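PDB 5DLY: plantazolicin methyltransferase BamL from Bacillus amyloliquefaciens subsp. plantarum, which probably methylates the amino group of the plantazolicin precursor with S-adenosylmethionine as donor, and here holds the spent cofactor and a monoazolic substrate analogue. Local coordinates for residues R7-E10 and A11-Q15; S50-S53 and S54-R58; I74-L77 and N78-Q82; E177-A180 and Y181-Q185; R242-V245 and G246-L249. All blocks are in the same frame, centred on the assembly; numbering follows the deposited sequence.

Contact 1: R7-E10 and A11-Q15; sequences RESE and ANRIQ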
# COMPACT_ATOMS: atom_id res chain seq x y z
N ARG A 7 -12.37 11.50 11.12
CA ARG A 7 -13.26 12.55 10.60
C ARG A 7 -12.62 13.94 10.66
O ARG A 7 -12.82 14.75 9.75
CB ARG A 7 -14.62 12.57 11.33
CG ARG A 7 -15.51 11.36 11.07
CD ARG A 7 -16.30 11.44 9.76
NE ARG A 7 -15.46 11.32 8.56
CZ ARG A 7 -14.87 10.20 8.15
NH1 ARG A 7 -15.00 9.06 8.83
NH2 ARG A 7 -14.12 10.22 7.05
N GLU A 8 -11.85 14.19 11.71
CA GLU A 8 -11.26 15.51 11.92
C GLU A 8 -10.05 15.78 11.03
O GLU A 8 -9.67 16.94 10.83
CB GLU A 8 -10.91 15.73 13.39
CG GLU A 8 -12.12 16.06 14.25
CD GLU A 8 -12.89 17.28 13.76
OE1 GLU A 8 -13.98 17.11 13.18
OE2 GLU A 8 -12.40 18.41 13.94
N SER A 9 -9.46 14.71 10.50
CA SER A 9 -8.36 14.81 9.54
C SER A 9 -8.83 14.66 8.08
O SER A 9 -8.01 14.64 7.16
CB SER A 9 -7.26 13.79 9.86
OG SER A 9 -7.78 12.49 10.06
N GLU A 10 -10.14 14.57 7.88
CA GLU A 10 -10.71 14.40 6.54
C GLU A 10 -10.30 15.51 5.56
O GLU A 10 -9.94 15.22 4.42
CB GLU A 10 -12.23 14.25 6.61
CG GLU A 10 -12.90 13.95 5.29
CD GLU A 10 -14.40 13.81 5.43
OE1 GLU A 10 -14.86 12.85 6.09
OE2 GLU A 10 -15.12 14.66 4.87
N ALA A 11 -10.35 16.76 6.00
CA ALA A 11 -9.98 17.89 5.15
C ALA A 11 -8.54 17.79 4.67
O ALA A 11 -8.23 18.12 3.53
CB ALA A 11 -10.22 19.21 5.86
N ASN A 12 -7.65 17.31 5.54
CA ASN A 12 -6.26 17.10 5.16
C ASN A 12 -6.13 16.06 4.05
O ASN A 12 -5.37 16.25 3.11
CB ASN A 12 -5.41 16.69 6.37
CG ASN A 12 -5.29 17.79 7.41
OD1 ASN A 12 -5.34 18.98 7.08
ND2 ASN A 12 -5.14 17.40 8.66
N ARG A 13 -6.91 14.99 4.16
CA ARG A 13 -6.88 13.91 3.19
C ARG A 13 -7.45 14.36 1.85
O ARG A 13 -6.91 14.01 0.79
CB ARG A 13 -7.62 12.67 3.72
CG ARG A 13 -6.94 12.03 4.92
CD ARG A 13 -7.45 10.62 5.17
NE ARG A 13 -8.89 10.63 5.42
CZ ARG A 13 -9.44 10.92 6.60
NH1 ARG A 13 -8.69 11.22 7.65
NH2 ARG A 13 -10.76 10.92 6.71
N ILE A 14 -8.50 15.18 1.88
CA ILE A 14 -9.05 15.77 0.66
C ILE A 14 -7.99 16.62 -0.06
O ILE A 14 -7.83 16.52 -1.27
CB ILE A 14 -10.32 16.63 0.91
CG1 ILE A 14 -11.41 15.83 1.64
CG2 ILE A 14 -10.82 17.25 -0.40
CD1 ILE A 14 -11.90 14.59 0.93
N GLN A 15 -7.26 17.42 0.71
CA GLN A 15 -6.18 18.26 0.19
C GLN A 15 -5.05 17.43 -0.41
O GLN A 15 -4.55 17.76 -1.49
CB GLN A 15 -5.66 19.21 1.27
CG GLN A 15 -4.47 20.07 0.85
CD GLN A 15 -4.75 20.98 -0.34
OE1 GLN A 15 -5.90 21.34 -0.60
NE2 GLN A 15 -3.70 21.34 -1.07
O HOH W 1 -11.67 17.60 8.54
O HOH W 2 -8.40 17.95 8.37
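A11 and N12 are tied back to E8 by two waters at a helix-to-helix break: helix 2-8 ends, S9 sits at the N-cap position, and helix 10-21 begins. The serine hydroxyl makes no capping bond. One water accepts instead from A11 N at 3.0 Å, and the second takes the N-H of N12 while donating to the carbonyl of E8. R13 folds back over the break. Its backbone N donates to S9 O, and its CG lies opposite the carbonyl carbon (chi1 -66°) before a bend at chi3 turns the chain toward S9 and E10. One face of the guanidinium then lies over E10 CA, with S9 OG in its plane at the edge, where R13 NH1 makes a weak bond to S9 OG (2.9 Å). S9 OG also bonds to the carbonyls of I5 and V6, and R13 itself is gripped by the carbonyls of F136, K137 and V6, which satisfy this buried group. R7 NH2 comes to 3.4 Å from R13 NH2, the two guanidinium planes turned 86° apart. The E10 carboxylate probably offsets the paired charges: R7 grips E10 OE1 side-on, NE at 3.0 Å and NH2 at 2.9 Å, while R13 NH2 stays 4.6 Å from E10 OE1. Last comes I14, whose N donates to E10 O at 2.9 Å and whose CG1 packs 3.2 Å from E10 O.

Contact 2: S50-S53 and S54-R58; sequences SFYS and SKFNR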
# COMPACT_ATOMS: atom_id res chain seq x y z
N SER A 50 6.40 -13.14 0.20
CA SER A 50 7.15 -13.97 1.13
C SER A 50 6.29 -14.32 2.34
O SER A 50 6.30 -15.46 2.80
CB SER A 50 8.43 -13.28 1.57
OG SER A 50 9.10 -14.08 2.54
N PHE A 51 5.53 -13.34 2.84
CA PHE A 51 4.63 -13.56 3.96
C PHE A 51 3.61 -14.64 3.63
O PHE A 51 3.41 -15.57 4.42
CB PHE A 51 3.90 -12.26 4.36
CG PHE A 51 2.94 -12.44 5.50
CD1 PHE A 51 1.60 -12.79 5.25
CD2 PHE A 51 3.35 -12.26 6.82
CE1 PHE A 51 0.70 -12.96 6.30
CE2 PHE A 51 2.45 -12.43 7.87
CZ PHE A 51 1.13 -12.78 7.61
N TYR A 52 3.00 -14.53 2.45
CA TYR A 52 1.92 -15.43 2.06
C TYR A 52 2.40 -16.89 1.98
O TYR A 52 1.76 -17.79 2.55
CB TYR A 52 1.23 -14.97 0.75
CG TYR A 52 -0.12 -15.63 0.57
CD1 TYR A 52 -0.22 -16.91 -0.01
CD2 TYR A 52 -1.29 -15.02 1.02
CE1 TYR A 52 -1.44 -17.54 -0.14
CE2 TYR A 52 -2.52 -15.64 0.88
CZ TYR A 52 -2.59 -16.90 0.31
OH TYR A 52 -3.80 -17.53 0.18
N SER A 53 3.52 -17.10 1.30
CA SER A 53 4.13 -18.43 1.16
C SER A 53 4.56 -19.02 2.50
O SER A 53 4.38 -20.21 2.74
CB SER A 53 5.31 -18.39 0.19
OG SER A 53 4.89 -18.54 -1.15
N SER A 54 5.14 -18.18 3.36
CA SER A 54 5.57 -18.61 4.69
C SER A 54 4.38 -19.04 5.54
O SER A 54 4.39 -20.13 6.13
CB SER A 54 6.37 -17.49 5.38
OG SER A 54 6.76 -17.86 6.68
N LYS A 55 3.35 -18.21 5.56
CA LYS A 55 2.16 -18.44 6.39
C LYS A 55 1.28 -19.57 5.85
O LYS A 55 0.83 -20.42 6.61
CB LYS A 55 1.35 -17.14 6.53
CG LYS A 55 0.12 -17.23 7.42
CD LYS A 55 0.42 -16.96 8.89
CE LYS A 55 -0.87 -16.95 9.70
NZ LYS A 55 -0.65 -16.73 11.15
N PHE A 56 1.05 -19.59 4.54
CA PHE A 56 0.02 -20.48 3.98
C PHE A 56 0.52 -21.63 3.11
O PHE A 56 -0.28 -22.47 2.67
CB PHE A 56 -1.07 -19.67 3.26
CG PHE A 56 -1.71 -18.61 4.12
CD1 PHE A 56 -2.43 -18.95 5.27
CD2 PHE A 56 -1.60 -17.26 3.78
CE1 PHE A 56 -3.03 -17.97 6.05
CE2 PHE A 56 -2.19 -16.28 4.56
CZ PHE A 56 -2.91 -16.63 5.70
N ASN A 57 1.83 -21.67 2.85
CA ASN A 57 2.47 -22.79 2.11
C ASN A 57 1.99 -23.03 0.67
O ASN A 57 2.11 -24.13 0.13
CB ASN A 57 2.46 -24.07 2.95
CG ASN A 57 3.24 -23.91 4.25
OD1 ASN A 57 2.68 -23.96 5.34
ND2 ASN A 57 4.55 -23.68 4.13
N ARG A 58 1.45 -21.98 0.07
CA ARG A 58 1.18 -21.95 -1.35
C ARG A 58 1.30 -20.51 -1.83
O ARG A 58 1.35 -19.59 -1.01
CB ARG A 58 -0.21 -22.51 -1.68
CG ARG A 58 -1.38 -21.70 -1.12
CD ARG A 58 -2.66 -22.10 -1.82
NE ARG A 58 -3.86 -21.48 -1.25
CZ ARG A 58 -4.30 -20.25 -1.54
NH1 ARG A 58 -3.65 -19.47 -2.39
NH2 ARG A 58 -5.41 -19.81 -0.98
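One face of the Y52 ring takes the edge of F56, whose CD2 stands over the ring centre, 3.4 Å from Y52 CE2. The pair is edge-to-face, with centroids 4.8 Å apart and planes at 56°. At the rim of Y52, in its plane, sits the backbone oxygen R58 O, 3.3 Å from Y52 CD1. K55 CG lies over the middle of one F56 face, while the edge of that ring is turned to Y52. With CG anti to the backbone N (chi1 -163°), the end of the Y52 side chain comes round to F56 and R58. The R58 guanidinium comes with one face against the phenol oxygen, its plane 54° from the ring; R58 NH2 is 3.0 Å from Y52 OH, yet the angle is wrong for a hydrogen bond. Each polar end has its partner outside the segment: Y52 OH bonds Q153 O, and R58 NH1 forms a salt bridge with D125. This is the C-terminal end of the long helix 23-56, packed against the sheet of the Rossmann-like methyltransferase fold: F51 stacks on W261 of strand 258-265, and Y52 touches strand 124-130. The regular backbone bonds run on through F56 N to Y52 O (2.8 Å). Then N57, with a positive phi, breaks the helix. Its N-H still reaches S53 O at 2.9 Å, and N57 CA adds a CH...O contact to S53 O at 3.3 Å. K55 CB also comes to 4.2 Å from F51 CE1.

Contact 3: I74-L77 and N78-Q82; sequences IQYL and NSRFQ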
# COMPACT_ATOMS: atom_id res chain seq x y z
N ILE A 74 0.82 -4.16 -10.76
CA ILE A 74 0.24 -5.26 -11.49
C ILE A 74 1.17 -5.74 -12.60
O ILE A 74 1.31 -6.94 -12.83
CB ILE A 74 -1.19 -4.90 -11.96
CG1 ILE A 74 -2.13 -5.01 -10.75
CG2 ILE A 74 -1.64 -5.78 -13.12
CD1 ILE A 74 -3.49 -4.38 -10.95
N GLN A 75 1.86 -4.81 -13.26
CA GLN A 75 2.88 -5.20 -14.23
C GLN A 75 3.97 -6.08 -13.61
O GLN A 75 4.35 -7.11 -14.19
CB GLN A 75 3.48 -3.97 -14.91
CG GLN A 75 4.54 -4.34 -15.95
CD GLN A 75 4.35 -3.60 -17.25
OE1 GLN A 75 4.58 -2.40 -17.33
NE2 GLN A 75 3.94 -4.33 -18.28
N TYR A 76 4.47 -5.67 -12.44
CA TYR A 76 5.48 -6.43 -11.71
C TYR A 76 4.99 -7.85 -11.42
O TYR A 76 5.72 -8.81 -11.65
CB TYR A 76 5.82 -5.73 -10.39
CG TYR A 76 6.93 -6.39 -9.60
CD1 TYR A 76 6.65 -7.40 -8.68
CD2 TYR A 76 8.25 -5.98 -9.75
CE1 TYR A 76 7.67 -8.00 -7.94
CE2 TYR A 76 9.27 -6.58 -9.02
CZ TYR A 76 8.98 -7.58 -8.12
OH TYR A 76 10.00 -8.16 -7.40
N LEU A 77 3.76 -7.96 -10.94
CA LEU A 77 3.17 -9.26 -10.61
C LEU A 77 2.98 -10.13 -11.85
O LEU A 77 3.21 -11.34 -11.79
CB LEU A 77 1.84 -9.08 -9.86
CG LEU A 77 2.00 -8.59 -8.42
CD1 LEU A 77 0.69 -8.07 -7.87
CD2 LEU A 77 2.55 -9.71 -7.53
N ASN A 78 2.57 -9.50 -12.95
CA ASN A 78 2.41 -10.16 -14.25
C ASN A 78 3.72 -10.78 -14.76
O ASN A 78 3.70 -11.81 -15.46
CB ASN A 78 1.86 -9.18 -15.28
CG ASN A 78 1.72 -9.79 -16.66
OD1 ASN A 78 0.87 -10.64 -16.89
ND2 ASN A 78 2.56 -9.35 -17.59
N SER A 79 4.84 -10.16 -14.42
CA SER A 79 6.16 -10.67 -14.81
C SER A 79 6.66 -11.79 -13.90
O SER A 79 7.58 -12.53 -14.28
CB SER A 79 7.17 -9.52 -14.86
OG SER A 79 6.79 -8.55 -15.81
N ARG A 80 6.08 -11.90 -12.71
CA ARG A 80 6.49 -12.91 -11.74
C ARG A 80 5.59 -14.14 -11.80
O ARG A 80 6.04 -15.26 -11.59
CB ARG A 80 6.50 -12.35 -10.30
CG ARG A 80 7.22 -11.02 -10.13
CD ARG A 80 8.54 -10.97 -10.89
NE ARG A 80 8.69 -9.71 -11.62
CZ ARG A 80 9.69 -8.85 -11.45
NH1 ARG A 80 10.64 -9.10 -10.56
NH2 ARG A 80 9.73 -7.73 -12.17
N PHE A 81 4.31 -13.90 -12.09
CA PHE A 81 3.31 -14.96 -12.14
C PHE A 81 2.47 -14.84 -13.40
O PHE A 81 2.15 -13.73 -13.86
CB PHE A 81 2.38 -14.90 -10.93
CG PHE A 81 3.09 -14.96 -9.61
CD1 PHE A 81 3.46 -16.18 -9.06
CD2 PHE A 81 3.37 -13.79 -8.91
CE1 PHE A 81 4.12 -16.23 -7.83
CE2 PHE A 81 4.02 -13.84 -7.69
CZ PHE A 81 4.40 -15.06 -7.15
N GLN A 82 2.10 -15.98 -13.96
CA GLN A 82 1.19 -16.01 -15.09
C GLN A 82 -0.22 -16.38 -14.65
O GLN A 82 -1.20 -15.84 -15.18
CB GLN A 82 1.69 -17.00 -16.15
CG GLN A 82 0.97 -16.85 -17.48
CD GLN A 82 1.48 -17.81 -18.53
OE1 GLN A 82 2.57 -18.36 -18.41
NE2 GLN A 82 0.68 -18.02 -19.58
O HOH W 3 4.65 -7.61 -17.06
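R80 folds back along the helix to lay its guanidinium on the Y76 ring. Its CG lies opposite the carbonyl carbon (chi1 -48°), and the chain then bends at chi2 (-44°) and again at chi3, which is far from staggered, while Y76 keeps CG opposite its backbone N. The guanidinium lies nearly flat on the ring, planes 27° apart, with R80 CZ 3.6 Å from the Y76 ring centroid: a cation-pi stack, shifted so that NH1 and NH2 sit over the CD2-CE2-CZ side. On the way, R80 NE passes Y76 O at 3.1 Å in a weak bond. The ring is fixed at its far end by Y76 OH, bonded to E46 of helix 23-56.

L77 O accepts from two donors, F81 N at 2.8 Å and R80 N at 3.1 Å. L77 CD2 and F81 CD2 touch only loosely, at 4.4 Å. One water ties the turn together, donating to Q75 O, accepting from N78 ND2 at 2.8 Å and bonding S79 OG. Buried I74 and L77 face strands 62-66 and 85-90, the arrangement of a helix in a beta-alpha-beta crossover of the Rossmann-like methyltransferase domain.

Contact 4: E177-A180 and Y181-Q185; sequences EEEA and YLKDQ. With 5D7 (prop-2-en-1-yl 2-[(1S)-1-amino-4-carbamimidamidobutyl]-1,3-thiazole-4-carboxylate), chain B.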
# COMPACT_ATOMS: atom_id res chain seq x y z
N GLU A 177 7.38 23.05 -5.54
CA GLU A 177 6.17 22.27 -5.81
C GLU A 177 6.22 20.90 -5.10
O GLU A 177 5.24 20.50 -4.46
CB GLU A 177 5.93 22.11 -7.31
CG GLU A 177 5.60 23.40 -8.05
CD GLU A 177 6.83 24.17 -8.52
OE1 GLU A 177 7.97 23.72 -8.28
OE2 GLU A 177 6.64 25.23 -9.15
N GLU A 178 7.34 20.20 -5.22
CA GLU A 178 7.53 18.93 -4.48
C GLU A 178 7.46 19.10 -2.97
O GLU A 178 6.91 18.25 -2.26
CB GLU A 178 8.83 18.24 -4.89
CG GLU A 178 8.78 17.63 -6.28
CD GLU A 178 10.04 16.88 -6.68
OE1 GLU A 178 11.00 16.79 -5.88
OE2 GLU A 178 10.08 16.38 -7.82
N GLU A 179 8.02 20.20 -2.46
CA GLU A 179 7.93 20.50 -1.04
C GLU A 179 6.47 20.67 -0.59
O GLU A 179 6.06 20.10 0.42
CB GLU A 179 8.75 21.76 -0.70
CG GLU A 179 8.64 22.20 0.75
CD GLU A 179 9.42 23.47 1.02
OE1 GLU A 179 8.99 24.55 0.57
OE2 GLU A 179 10.46 23.39 1.71
N ALA A 180 5.70 21.44 -1.36
CA ALA A 180 4.27 21.65 -1.10
C ALA A 180 3.50 20.33 -1.15
O ALA A 180 2.68 20.06 -0.28
CB ALA A 180 3.70 22.65 -2.10
N TYR A 181 3.80 19.54 -2.17
CA TYR A 181 3.24 18.19 -2.33
C TYR A 181 3.48 17.34 -1.09
O TYR A 181 2.54 16.81 -0.50
CB TYR A 181 3.85 17.56 -3.58
CG TYR A 181 3.63 16.07 -3.73
CD1 TYR A 181 2.34 15.55 -3.83
CD2 TYR A 181 4.71 15.20 -3.82
CE1 TYR A 181 2.13 14.19 -3.99
CE2 TYR A 181 4.52 13.83 -3.96
CZ TYR A 181 3.22 13.34 -4.05
OH TYR A 181 3.02 11.99 -4.21
N LEU A 182 4.74 17.22 -0.68
CA LEU A 182 5.09 16.37 0.46
C LEU A 182 4.47 16.85 1.77
O LEU A 182 4.01 16.04 2.58
CB LEU A 182 6.60 16.20 0.59
CG LEU A 182 7.29 15.40 -0.53
CD1 LEU A 182 8.78 15.34 -0.27
CD2 LEU A 182 6.70 14.00 -0.68
N LYS A 183 4.47 18.17 1.99
CA LYS A 183 3.82 18.72 3.18
C LYS A 183 2.36 18.28 3.25
O LYS A 183 1.90 17.81 4.30
CB LYS A 183 3.91 20.25 3.22
CG LYS A 183 5.26 20.81 3.63
CD LYS A 183 5.14 22.32 3.80
CE LYS A 183 6.49 23.01 3.75
NZ LYS A 183 6.31 24.47 3.46
N ASP A 184 1.63 18.46 2.15
CA ASP A 184 0.24 18.01 2.08
C ASP A 184 0.10 16.49 2.29
O ASP A 184 -0.82 16.05 2.99
CB ASP A 184 -0.41 18.41 0.75
CG ASP A 184 -0.80 19.87 0.69
OD1 ASP A 184 -0.76 20.57 1.74
OD2 ASP A 184 -1.18 20.31 -0.41
N GLN A 185 1.01 15.71 1.71
CA GLN A 185 0.94 14.25 1.86
C GLN A 185 1.15 13.82 3.32
O GLN A 185 0.39 13.01 3.85
CB GLN A 185 1.93 13.53 0.94
CG GLN A 185 1.70 13.73 -0.56
CD GLN A 185 0.24 13.60 -0.97
OE1 GLN A 185 -0.34 14.50 -1.58
NE2 GLN A 185 -0.36 12.47 -0.62
O9 5D7 B . 6.51 6.90 -0.14
C6 5D7 B . 6.65 8.11 -0.21
O7 5D7 B . 7.85 8.76 0.28
C8 5D7 B . 8.86 8.03 0.99
C2 5D7 B . 5.62 8.98 -0.84
N3 5D7 B . 4.56 8.46 -1.52
C4 5D7 B . 3.72 9.36 -2.03
S5 5D7 B . 4.31 10.95 -1.66
C1 5D7 B . 5.68 10.38 -0.79
CA 5D7 B . 2.49 9.19 -2.83
N 5D7 B . 2.39 7.78 -3.19
CB 5D7 B . 1.23 9.63 -2.06
CG 5D7 B . 1.17 9.21 -0.59
CD 5D7 B . -0.29 9.04 -0.18
NE 5D7 B . -0.36 8.78 1.25
CZ 5D7 B . -0.42 9.66 2.25
NH2 5D7 B . -0.47 9.25 3.44
NH1 5D7 B . -0.45 10.91 2.02
C3 5D7 B . 9.92 9.00 1.42
C5 5D7 B . 11.19 8.64 1.47
O HOH W 4 8.84 25.91 3.64
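E179, with CG opposite its backbone N (chi1 176°), and K183, with CG opposite its carbonyl carbon (chi1 -77°), both run out extended, so the two chains lie side by side and point the same way. They touch along their carbons, E179 CG to K183 CE at 3.8 Å. Their charges meet less closely: E179 OE1 and K183 NZ form a long salt bridge of 3.9 Å, helped by a water that accepts from K183 NZ and donates weakly to the carboxylate. Y181 lies on another side of the helix, likewise swung with CG opposite the backbone N (chi1 167°), which carries its ring to the ligand. There Q185 CG lies over one face of the ring, toward the rim, E178 O sits at the edge, and Y181 OH, bonded to D33, comes within 3.0 Å of the thiazole sulfur S5 of the bound substrate analogue. L182 CD2 adds an apolar touch on the thiazole carbon C1, 3.8 Å away. Beyond the ring Q185 O takes a hydrogen bond from NH1 of the ligand's guanidino group at 2.9 Å; that carbonyl also accepts from S189. E178 OE1 takes Q174 N and forms a salt bridge with R35, joining this helix to helix 23-56. Y181, L182 and Q185 thus line the substrate pocket of the methyltransferase, with the thiazole and the arginine-like arm of the analogue both held against helix 176-187.

Contact 5: R242-V245 and G246-L249; sequences RTSV and GEQL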
# COMPACT_ATOMS: atom_id res chain seq x y z
N ARG A 242 18.56 -6.56 -3.20
CA ARG A 242 19.85 -6.46 -3.85
C ARG A 242 19.71 -5.60 -5.10
O ARG A 242 19.68 -6.11 -6.23
CB ARG A 242 20.37 -7.86 -4.21
CG ARG A 242 21.88 -7.98 -4.30
CD ARG A 242 22.34 -8.64 -5.59
NE ARG A 242 21.80 -9.99 -5.77
CZ ARG A 242 20.78 -10.31 -6.56
NH1 ARG A 242 20.14 -9.37 -7.25
NH2 ARG A 242 20.38 -11.57 -6.64
N THR A 243 19.59 -4.30 -4.90
CA THR A 243 19.38 -3.36 -6.00
C THR A 243 20.61 -2.47 -6.22
O THR A 243 21.69 -2.74 -5.67
CB THR A 243 18.09 -2.53 -5.82
OG1 THR A 243 17.83 -1.76 -6.99
CG2 THR A 243 18.18 -1.61 -4.59
N SER A 244 20.46 -1.42 -7.03
CA SER A 244 21.57 -0.53 -7.36
C SER A 244 22.13 0.14 -6.12
O SER A 244 21.46 0.26 -5.09
CB SER A 244 21.14 0.53 -8.37
OG SER A 244 20.23 1.46 -7.79
N VAL A 245 23.38 0.58 -6.22
CA VAL A 245 24.04 1.31 -5.14
C VAL A 245 23.20 2.51 -4.67
O VAL A 245 22.91 2.66 -3.48
CB VAL A 245 25.43 1.78 -5.58
CG1 VAL A 245 26.08 2.66 -4.51
CG2 VAL A 245 26.32 0.57 -5.88
N GLY A 246 22.78 3.34 -5.62
CA GLY A 246 22.03 4.55 -5.30
C GLY A 246 20.67 4.28 -4.67
O GLY A 246 20.24 5.02 -3.80
N GLU A 247 20.01 3.21 -5.10
CA GLU A 247 18.70 2.88 -4.52
C GLU A 247 18.82 2.30 -3.12
O GLU A 247 17.99 2.60 -2.25
CB GLU A 247 17.87 2.01 -5.46
CG GLU A 247 17.41 2.73 -6.73
CD GLU A 247 16.60 3.99 -6.46
OE1 GLU A 247 15.73 3.97 -5.56
OE2 GLU A 247 16.84 5.02 -7.13
N GLN A 248 19.87 1.52 -2.88
CA GLN A 248 20.11 1.01 -1.52
C GLN A 248 20.33 2.17 -0.56
O GLN A 248 19.79 2.19 0.55
CB GLN A 248 21.30 0.04 -1.49
CG GLN A 248 21.05 -1.29 -2.18
CD GLN A 248 22.19 -2.27 -1.99
OE1 GLN A 248 23.34 -1.87 -1.84
NE2 GLN A 248 21.88 -3.56 -2.00
N LEU A 249 21.11 3.17 -0.99
CA LEU A 249 21.38 4.33 -0.14
C LEU A 249 20.11 5.17 0.07
O LEU A 249 19.84 5.62 1.19
CB LEU A 249 22.53 5.19 -0.69
CG LEU A 249 22.95 6.42 0.13
CD1 LEU A 249 23.35 6.06 1.56
CD2 LEU A 249 24.09 7.17 -0.55
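S244 caps the N-terminus of helix 245-253: its OG accepts from E247 N at 3.2 Å (N-H...O 151°), the classical N-cap bond. The torsion serves this directly, for with OG between the backbone N and the carbonyl carbon (chi1 69°) the oxygen is turned onto the N-H of E247. Backbone bonds take up from there, Q248 N to S244 O at 3.0 Å and L249 N to V245 O at 3.1 Å.

The apolar touches come from T243. Its methyl CG2 lies against E247 CB at 3.7 Å and Q248 CG at 3.8 Å, so one branch meets two helical side chains; the T243 and Q248 side chains run antiparallel alongside one another. S244 OG is close to carbon too, 3.3 Å from E247 CG.

The polar ends find partners outside the two segments. E247 OE1 bonds to S39 of helix 23-56, Q248 NE2 makes a weak bond to L241 O, and R242 pairs in a salt bridge with D239. Those last two partners belong to helix 235-241, so the loop turns from that helix straight into helix 245-253 on the protein surface, ahead of strand 258-265, with E247 reaching across to helix 23-56.

How the contacts relate
Contacts 1 and 5 are surface junctions where one helix ends and another begins, yet only contact 5 has a serine cap; contact 1 relies on waters and a buried arginine. Contacts 2, 3 and 4 are partly buried. Contacts 2 and 3 both pack on the sheet, their centres 18 Å apart, and both lean on helix 23-56: contact 2 is its end, contact 3 packs against it. Aromatic rings dominate both, edge-to-face in one and under a guanidinium in the other. Contact 4 meets the ligand directly. It also touches contact 1, where Q15 NE2 probably bonds D184 OD2 at 2.8 Å, whereas contact 2 lies across the chain's centre from both.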